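Local structure of N utilization substance protein B homolog (Thermotoga maritima, 1TZV) at residues A[61-65]-A[85-90]. The protein probably takes part in transcription antitermination of ribosomal RNA operons by binding the boxA antiterminator sequence, and exists as monomer or homodimer with the monomer preferred. Numbering follows the deposited sequence. Where two conformers were deposited one is given.
Sequences IDDLI and LRLATY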
loop_
_atom_site.group_PDB
_atom_site.type_symbol
_atom_site.label_atom_id
_atom_site.label_comp_id
_atom_site.label_asym_id
_atom_site.label_seq_id
_atom_site.Cartn_x
_atom_site.Cartn_y
_atom_site.Cartn_z
ATOM N N ILE A 61 -7.333 8.739 -1.975
ATOM C CA ILE A 61 -6.548 7.995 -0.981
ATOM C C ILE A 61 -5.680 8.952 -0.150
ATOM O O ILE A 61 -5.687 8.894 1.090
ATOM C CB ILE A 61 -5.669 6.917 -1.683
ATOM C CG1 ILE A 61 -6.558 5.786 -2.195
ATOM C CG2 ILE A 61 -4.624 6.360 -0.729
ATOM C CD1 ILE A 61 -5.851 4.872 -3.164
ATOM N N ASP A 62 -4.942 9.839 -0.816
ATOM C CA ASP A 62 -4.090 10.790 -0.103
ATOM C C ASP A 62 -4.916 11.714 0.796
ATOM O O ASP A 62 -4.546 11.969 1.942
ATOM C CB ASP A 62 -3.282 11.643 -1.096
ATOM C CG ASP A 62 -2.106 10.901 -1.683
ATOM O OD1 ASP A 62 -1.892 9.714 -1.350
ATOM O OD2 ASP A 62 -1.366 11.520 -2.500
ATOM N N ASP A 63 -6.034 12.202 0.264
ATOM C CA ASP A 63 -6.928 13.086 1.012
ATOM C C ASP A 63 -7.448 12.399 2.270
ATOM O O ASP A 63 -7.547 13.014 3.331
ATOM C CB ASP A 63 -8.089 13.531 0.102
ATOM C CG ASP A 63 -9.419 13.679 0.844
ATOM O OD1 ASP A 63 -10.132 14.667 0.574
ATOM O OD2 ASP A 63 -9.773 12.811 1.669
ATOM N N LEU A 64 -7.775 11.121 2.152
ATOM C CA LEU A 64 -8.290 10.364 3.284
ATOM C C LEU A 64 -7.185 10.179 4.343
ATOM O O LEU A 64 -7.406 10.427 5.525
ATOM C CB LEU A 64 -8.817 9.002 2.822
ATOM C CG LEU A 64 -9.331 8.079 3.943
ATOM C CD1 LEU A 64 -10.394 8.787 4.784
ATOM C CD2 LEU A 64 -9.879 6.810 3.338
ATOM N N ILE A 65 -5.992 9.762 3.925
ATOM C CA ILE A 65 -4.898 9.580 4.876
ATOM C C ILE A 65 -4.602 10.884 5.624
ATOM O O ILE A 65 -4.389 10.889 6.842
ATOM C CB ILE A 65 -3.609 9.122 4.142
ATOM C CG1 ILE A 65 -3.821 7.726 3.561
ATOM C CG2 ILE A 65 -2.431 9.109 5.104
ATOM C CD1 ILE A 65 -2.812 7.399 2.459
ATOM N N LEU A 85 1.213 3.693 3.524
ATOM C CA LEU A 85 -0.131 4.153 3.863
ATOM C C LEU A 85 -1.035 4.161 2.637
ATOM O O LEU A 85 -2.203 3.755 2.709
ATOM C CB LEU A 85 -0.078 5.535 4.529
ATOM C CG LEU A 85 0.508 5.517 5.949
ATOM C CD1 LEU A 85 0.670 6.960 6.446
ATOM C CD2 LEU A 85 -0.397 4.731 6.914
ATOM N N ARG A 86 -0.529 4.593 1.489
ATOM C CA ARG A 86 -1.333 4.590 0.262
ATOM C C ARG A 86 -1.746 3.165 -0.114
ATOM O O ARG A 86 -2.921 2.894 -0.411
ATOM C CB ARG A 86 -0.553 5.189 -0.917
ATOM C CG ARG A 86 -0.412 6.682 -0.864
ATOM C CD ARG A 86 0.660 7.117 -1.831
ATOM N NE ARG A 86 0.534 8.544 -2.124
ATOM C CZ ARG A 86 1.465 9.260 -2.751
ATOM N NH1 ARG A 86 1.244 10.542 -3.012
ATOM N NH2 ARG A 86 2.630 8.704 -3.065
ATOM N N LEU A 87 -0.784 2.255 -0.106
ATOM C CA LEU A 87 -1.018 0.858 -0.461
ATOM C C LEU A 87 -2.029 0.185 0.470
ATOM O O LEU A 87 -2.978 -0.488 0.023
ATOM C CB LEU A 87 0.324 0.105 -0.443
ATOM C CG LEU A 87 0.345 -1.416 -0.638
ATOM C CD1 LEU A 87 -0.531 -1.831 -1.805
ATOM C CD2 LEU A 87 1.785 -1.856 -0.872
ATOM N N ALA A 88 -1.833 0.355 1.769
ATOM C CA ALA A 88 -2.733 -0.231 2.760
ATOM C C ALA A 88 -4.133 0.375 2.693
ATOM O O ALA A 88 -5.121 -0.359 2.874
ATOM C CB ALA A 88 -2.159 -0.054 4.182
ATOM N N THR A 89 -4.252 1.683 2.469
ATOM C CA THR A 89 -5.570 2.327 2.389
ATOM C C THR A 89 -6.296 1.799 1.152
ATOM O O THR A 89 -7.494 1.471 1.216
ATOM C CB THR A 89 -5.414 3.861 2.369
ATOM O OG1 THR A 89 -4.817 4.260 3.606
ATOM C CG2 THR A 89 -6.781 4.575 2.260
ATOM N N TYR A 90 -5.590 1.673 0.034
ATOM C CA TYR A 90 -6.180 1.124 -1.168
ATOM C C TYR A 90 -6.695 -0.284 -0.873
ATOM O O TYR A 90 -7.832 -0.635 -1.207
ATOM C CB TYR A 90 -5.133 1.041 -2.290
ATOM C CG TYR A 90 -5.598 0.139 -3.414
ATOM C CD1 TYR A 90 -6.573 0.573 -4.334
ATOM C CD2 TYR A 90 -5.198 -1.196 -3.461
ATOM C CE1 TYR A 90 -7.139 -0.316 -5.251
ATOM C CE2 TYR A 90 -5.764 -2.094 -4.378
ATOM C CZ TYR A 90 -6.733 -1.638 -5.257
ATOM O OH TYR A 90 -7.343 -2.529 -6.118
#
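With CG of Asp62 set anti to its carbonyl carbon (chi1 -77°) and the Arg86 chain extended from CG to NE, a carboxylate and a guanidinium meet side-on across two crossed helices of the all-helical NusB fold. Segment 61-65 of helix 58-66 crosses segment 85-90 of helix 79-94 at 101°, the axes coming within 9.8 Å. The salt bridge is bidentate. Arg86 NE reaches Asp62 OD1 at 2.8 Å through a nearly straight bond (N-H...O 175°) on the syn lone pair, while Arg86 NH1 donates to Asp62 OD2, also at 2.8 Å. Nearly coplanar planes confirm that the two groups lie almost flat with each other, so the paired bonds restrict rotation of both. A weak, long ion pair joins Arg86 to Glu20.

Alongside the bridge, whose two residues are partly exposed, the packing is apolar and buried. Ile61 directs CG2 at Arg86 CA (3.9 Å) and CD1 at Tyr90 CB (4.0 Å), and Leu64 CD2 meets Thr89 CG2. Ile65 extends CD1 over the Leu85 backbone, 3.7 Å from Leu85 C. Helix 117-134 adds Ile130 against Thr89 and His134 against Leu64. The hydroxyl facing Ile65 is satisfied within its own helix: Thr89 OG1 donates to Leu85 O at 2.8 Å, from the carbonyl face opposite Thr89 N.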